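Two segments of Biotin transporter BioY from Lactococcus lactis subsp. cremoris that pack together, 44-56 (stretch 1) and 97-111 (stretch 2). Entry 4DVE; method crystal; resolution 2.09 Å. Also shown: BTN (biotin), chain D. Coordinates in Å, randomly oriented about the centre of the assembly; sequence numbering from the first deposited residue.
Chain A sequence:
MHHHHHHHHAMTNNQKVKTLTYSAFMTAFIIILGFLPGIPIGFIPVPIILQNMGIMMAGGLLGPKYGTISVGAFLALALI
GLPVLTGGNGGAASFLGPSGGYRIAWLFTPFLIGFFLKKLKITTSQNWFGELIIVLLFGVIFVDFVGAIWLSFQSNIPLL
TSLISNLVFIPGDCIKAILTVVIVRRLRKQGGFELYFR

Stretch 1 (44-56) IPVPIILQNMGIM
Stretch 2 97-111: GPSGGYRIAWLFTPF

The first stretch is irregular and mostly extended from Ile 44 to Ile 49, with Ile 44, Val 46 and Ile 49 at phi/psi of -134/157°, -131/124° and -136/175°, interrupted at Pro 45 (-88/47°); it then turns at Leu 50 (-108/-20°) and leads into a helix that includes Met 53 to Met 56 and continues beyond. In the second stretch a type I turn from Gly 97 to Gly 100, closed by Gly 100 N to Gly 97 O (3.1 Å), leads into helix 100-111, with Ser 99 at the N-cap position. The helix, which continues beyond the stretch, is kinked at Pro 110 and Phe 111, whose nitrogens lack bonds to the preceding turn; proline has no amide hydrogen to give. The helix axes run in similar directions, 27° apart, and approach to 9.5 Å. The CA atoms pair in register at Pro 45 and Pro 98 (6.6 Å), Val 46 and Ser 99 (6.1 Å), and Ile 55 and Trp 106 (6.4 Å).

No hydrogen bond crosses between the stretches; they bury 535 Å² against each other, mostly through apolar side-chain packing, and biotin adds a polar bridge. Trp 106 (chi1 m, chi2 -8°) is the main platform. Ile 55, with chi1 and chi2 both m, lies over one indole face: its CG1 is 4.0 Å from the centroid of the five-membered ring, 22° off the normal, a CH-pi contact. Its CG2 lies 3.6 Å from Trp 106 O and 3.9 Å from Thr 109 CB. At the indole edge, Ile 49 (chi1 p, chi2 t) brings CD1 to 3.8 Å from CZ2 of Trp 106. Asn 52 (chi1 p) sets its CB 3.8 Å from Trp 106 NE1, while its amide leads away and is bonded elsewhere in the structure.

At the other end, Pro 45 CG packs on Pro 98 CB (3.8 Å). The buried Val 46, chi1 t, directs CG1 to 3.8 Å from Tyr 102 CE2. Tyr 102 (chi1 m, chi2 -86°) offers one face to biotin, its CD1 3.7 Å from BTN C2.

The first stretch binds the ureido group through its backbone: BTN N2 donates to Pro 47 O (2.9 Å), and Ile 49 N donates to BTN O3 (3.0 Å). The second binds the carboxylate: Ser 99 OG (chi1 p) donates to BTN O12 at 2.6 Å, and Arg 103 NH2 makes a weak bond to BTN O12, also at 2.6 Å. BTN S1 sits at the indole edge, 3.9 Å from Trp 106 CZ2.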

# COMPACT_ATOMS: atom_id res chain seq x y z
N ILE A 44 -6.44 -9.56 -18.35
CA ILE A 44 -5.03 -9.23 -18.11
C ILE A 44 -4.44 -10.21 -17.11
O ILE A 44 -5.16 -10.85 -16.35
CB ILE A 44 -4.85 -7.74 -17.71
CG1 ILE A 44 -5.72 -7.39 -16.49
CG2 ILE A 44 -5.16 -6.84 -18.91
CD1 ILE A 44 -5.45 -6.01 -15.90
N PRO A 45 -3.13 -10.38 -17.14
CA PRO A 45 -2.54 -11.34 -16.23
C PRO A 45 -2.20 -10.74 -14.85
O PRO A 45 -1.10 -10.95 -14.36
CB PRO A 45 -1.28 -11.77 -16.99
CG PRO A 45 -0.87 -10.53 -17.72
CD PRO A 45 -2.15 -9.84 -18.10
N VAL A 46 -3.14 -10.00 -14.25
CA VAL A 46 -2.99 -9.38 -12.93
C VAL A 46 -4.25 -9.74 -12.14
O VAL A 46 -5.36 -9.45 -12.59
CB VAL A 46 -2.84 -7.84 -13.03
CG1 VAL A 46 -2.77 -7.16 -11.66
CG2 VAL A 46 -1.63 -7.49 -13.87
N PRO A 47 -4.09 -10.36 -10.97
CA PRO A 47 -5.23 -10.75 -10.16
C PRO A 47 -5.78 -9.65 -9.24
O PRO A 47 -5.09 -8.67 -8.89
CB PRO A 47 -4.65 -11.89 -9.30
CG PRO A 47 -3.25 -11.49 -9.07
CD PRO A 47 -2.82 -10.85 -10.38
N ILE A 48 -7.02 -9.83 -8.82
CA ILE A 48 -7.55 -9.06 -7.70
C ILE A 48 -6.92 -9.68 -6.43
O ILE A 48 -6.85 -10.92 -6.28
CB ILE A 48 -9.07 -9.14 -7.64
CG1 ILE A 48 -9.71 -8.49 -8.90
CG2 ILE A 48 -9.61 -8.56 -6.33
CD1 ILE A 48 -11.20 -8.80 -9.08
N ILE A 49 -6.47 -8.80 -5.53
CA ILE A 49 -5.79 -9.21 -4.31
C ILE A 49 -6.33 -8.41 -3.13
O ILE A 49 -7.12 -7.46 -3.29
CB ILE A 49 -4.25 -8.99 -4.41
CG1 ILE A 49 -3.90 -7.50 -4.56
CG2 ILE A 49 -3.64 -9.77 -5.60
CD1 ILE A 49 -2.42 -7.20 -4.33
N LEU A 50 -5.87 -8.76 -1.95
CA LEU A 50 -6.14 -7.97 -0.76
C LEU A 50 -4.90 -7.21 -0.26
O LEU A 50 -5.05 -6.22 0.45
CB LEU A 50 -6.69 -8.87 0.35
CG LEU A 50 -7.21 -8.19 1.62
CD1 LEU A 50 -8.28 -7.13 1.34
CD2 LEU A 50 -7.73 -9.25 2.62
N GLN A 51 -3.70 -7.64 -0.66
CA GLN A 51 -2.47 -7.18 -0.01
C GLN A 51 -2.18 -5.67 -0.15
O GLN A 51 -1.56 -5.05 0.73
CB GLN A 51 -1.30 -8.06 -0.50
CG GLN A 51 0.04 -7.77 0.07
CD GLN A 51 1.06 -8.87 -0.21
OE1 GLN A 51 1.54 -9.56 0.72
NE2 GLN A 51 1.43 -9.03 -1.47
N ASN A 52 -2.63 -5.06 -1.27
CA ASN A 52 -2.46 -3.63 -1.44
C ASN A 52 -3.16 -2.79 -0.36
O ASN A 52 -2.77 -1.65 -0.13
CB ASN A 52 -2.81 -3.16 -2.86
CG ASN A 52 -4.25 -3.40 -3.23
OD1 ASN A 52 -4.80 -4.45 -2.92
ND2 ASN A 52 -4.86 -2.42 -3.93
N MSE A 53 -4.15 -3.34 0.34
CA MSE A 53 -4.76 -2.61 1.45
C MSE A 53 -3.75 -2.28 2.56
O MSE A 53 -3.79 -1.19 3.18
CB MSE A 53 -5.92 -3.44 2.01
CG MSE A 53 -6.62 -2.68 3.15
SE MSE A 53 -8.24 -3.63 3.76
CE MSE A 53 -7.32 -5.08 4.71
N GLY A 54 -2.87 -3.23 2.86
CA GLY A 54 -1.87 -3.01 3.91
C GLY A 54 -0.89 -1.90 3.53
O GLY A 54 -0.40 -1.17 4.40
N ILE A 55 -0.59 -1.82 2.24
CA ILE A 55 0.24 -0.78 1.70
C ILE A 55 -0.42 0.58 1.93
O ILE A 55 0.25 1.54 2.27
CB ILE A 55 0.49 -0.94 0.17
CG1 ILE A 55 1.06 -2.33 -0.16
CG2 ILE A 55 1.42 0.17 -0.32
CD1 ILE A 55 2.31 -2.70 0.61
N MSE A 56 -1.74 0.63 1.78
CA MSE A 56 -2.50 1.86 1.96
C MSE A 56 -2.50 2.33 3.39
O MSE A 56 -2.48 3.55 3.65
CB MSE A 56 -3.96 1.67 1.56
CG MSE A 56 -4.13 1.47 0.08
SE MSE A 56 -6.05 1.25 -0.36
CE MSE A 56 -5.86 0.02 -1.90
N GLY A 97 7.87 -8.74 -13.99
CA GLY A 97 6.70 -9.35 -14.63
C GLY A 97 5.53 -8.37 -14.76
O GLY A 97 5.68 -7.16 -14.53
N PRO A 98 4.35 -8.90 -15.09
CA PRO A 98 3.18 -8.06 -15.43
C PRO A 98 2.72 -7.14 -14.30
O PRO A 98 2.22 -6.05 -14.58
CB PRO A 98 2.09 -9.06 -15.80
CG PRO A 98 2.74 -10.41 -15.82
CD PRO A 98 4.13 -10.35 -15.30
N SER A 99 2.89 -7.56 -13.04
CA SER A 99 2.43 -6.80 -11.90
C SER A 99 3.55 -5.95 -11.25
O SER A 99 3.34 -5.35 -10.19
CB SER A 99 1.80 -7.75 -10.88
OG SER A 99 2.80 -8.50 -10.17
N GLY A 100 4.71 -5.85 -11.91
CA GLY A 100 5.86 -5.12 -11.37
C GLY A 100 5.59 -3.65 -11.05
O GLY A 100 6.05 -3.12 -10.03
N GLY A 101 4.85 -3.00 -11.93
CA GLY A 101 4.53 -1.59 -11.80
C GLY A 101 3.75 -1.26 -10.54
O GLY A 101 4.04 -0.27 -9.87
N TYR A 102 2.76 -2.10 -10.21
CA TYR A 102 1.97 -1.89 -9.02
C TYR A 102 2.88 -1.95 -7.78
O TYR A 102 2.80 -1.11 -6.88
CB TYR A 102 0.86 -2.93 -8.88
CG TYR A 102 -0.09 -3.02 -10.05
CD1 TYR A 102 -1.23 -2.19 -10.14
CD2 TYR A 102 0.15 -3.94 -11.08
CE1 TYR A 102 -2.11 -2.30 -11.21
CE2 TYR A 102 -0.72 -4.05 -12.16
CZ TYR A 102 -1.84 -3.23 -12.23
OH TYR A 102 -2.68 -3.37 -13.34
N ARG A 103 3.77 -2.93 -7.79
CA ARG A 103 4.71 -3.18 -6.68
C ARG A 103 5.72 -2.06 -6.43
O ARG A 103 5.98 -1.70 -5.28
CB ARG A 103 5.43 -4.51 -6.91
CG ARG A 103 4.49 -5.63 -6.52
CD ARG A 103 4.50 -6.80 -7.44
NE ARG A 103 5.73 -7.50 -7.45
CZ ARG A 103 5.93 -8.66 -8.04
NH1 ARG A 103 7.12 -9.23 -7.94
NH2 ARG A 103 4.96 -9.27 -8.70
N ILE A 104 6.24 -1.49 -7.51
CA ILE A 104 7.14 -0.37 -7.41
C ILE A 104 6.38 0.85 -6.90
O ILE A 104 6.89 1.57 -6.06
CB ILE A 104 7.82 -0.06 -8.76
CG1 ILE A 104 8.73 -1.23 -9.15
CG2 ILE A 104 8.63 1.22 -8.68
CD1 ILE A 104 9.20 -1.20 -10.60
N ALA A 105 5.15 1.06 -7.39
CA ALA A 105 4.32 2.15 -6.91
C ALA A 105 4.05 2.00 -5.40
O ALA A 105 3.98 3.02 -4.68
CB ALA A 105 2.99 2.24 -7.70
N TRP A 106 3.93 0.77 -4.92
CA TRP A 106 3.69 0.52 -3.48
C TRP A 106 4.76 1.10 -2.58
O TRP A 106 4.46 1.58 -1.52
CB TRP A 106 3.58 -0.95 -3.16
CG TRP A 106 2.37 -1.67 -3.67
CD1 TRP A 106 1.23 -1.15 -4.30
CD2 TRP A 106 2.16 -3.11 -3.64
NE1 TRP A 106 0.36 -2.14 -4.62
CE2 TRP A 106 0.87 -3.36 -4.25
CE3 TRP A 106 2.89 -4.18 -3.14
CZ2 TRP A 106 0.33 -4.64 -4.35
CZ3 TRP A 106 2.34 -5.46 -3.23
CH2 TRP A 106 1.10 -5.69 -3.85
N LEU A 107 6.03 1.06 -3.01
CA LEU A 107 7.10 1.68 -2.27
C LEU A 107 6.89 3.17 -2.01
O LEU A 107 7.29 3.66 -0.97
CB LEU A 107 8.44 1.47 -2.97
CG LEU A 107 9.66 2.01 -2.20
CD1 LEU A 107 9.80 1.34 -0.81
CD2 LEU A 107 10.91 1.82 -3.04
N PHE A 108 6.23 3.90 -2.92
CA PHE A 108 6.04 5.34 -2.77
C PHE A 108 4.73 5.74 -2.11
O PHE A 108 4.60 6.85 -1.63
CB PHE A 108 6.11 6.00 -4.16
CG PHE A 108 7.44 5.88 -4.78
CD1 PHE A 108 8.45 6.79 -4.48
CD2 PHE A 108 7.72 4.81 -5.62
CE1 PHE A 108 9.71 6.65 -5.04
CE2 PHE A 108 8.98 4.66 -6.18
CZ PHE A 108 9.97 5.57 -5.89
N THR A 109 3.77 4.83 -2.11
CA THR A 109 2.43 5.08 -1.58
C THR A 109 2.43 5.57 -0.12
O THR A 109 1.77 6.57 0.16
CB THR A 109 1.54 3.83 -1.77
OG1 THR A 109 1.36 3.63 -3.17
CG2 THR A 109 0.18 3.93 -1.06
N PRO A 110 3.15 4.89 0.78
CA PRO A 110 3.09 5.36 2.19
C PRO A 110 3.74 6.69 2.38
O PRO A 110 3.29 7.45 3.21
CB PRO A 110 3.82 4.27 3.00
CG PRO A 110 4.38 3.34 2.00
CD PRO A 110 3.82 3.58 0.66
N PHE A 111 4.75 7.01 1.58
CA PHE A 111 5.37 8.31 1.65
C PHE A 111 4.38 9.40 1.20
O PHE A 111 4.18 10.41 1.87
CB PHE A 111 6.64 8.39 0.77
CG PHE A 111 7.17 9.77 0.69
CD1 PHE A 111 6.89 10.57 -0.40
CD2 PHE A 111 7.84 10.32 1.78
CE1 PHE A 111 7.34 11.89 -0.44
CE2 PHE A 111 8.30 11.63 1.75
CZ PHE A 111 8.03 12.42 0.64
C11 BTN D . 1.85 -9.25 -7.03
O11 BTN D . 1.68 -9.88 -5.97
O12 BTN D . 2.54 -9.74 -7.94
C10 BTN D . 1.25 -7.85 -7.24
C9 BTN D . -0.22 -7.88 -7.68
C8 BTN D . -0.74 -6.44 -7.93
C7 BTN D . -2.27 -6.42 -8.08
C2 BTN D . -2.82 -5.03 -8.29
S1 BTN D . -2.61 -4.02 -6.81
C6 BTN D . -3.83 -2.86 -7.39
C5 BTN D . -4.91 -3.66 -8.16
N1 BTN D . -5.97 -4.07 -7.28
C3 BTN D . -6.05 -5.39 -7.13
O3 BTN D . -6.87 -5.99 -6.43
N2 BTN D . -5.08 -5.95 -7.88
C4 BTN D . -4.31 -4.98 -8.62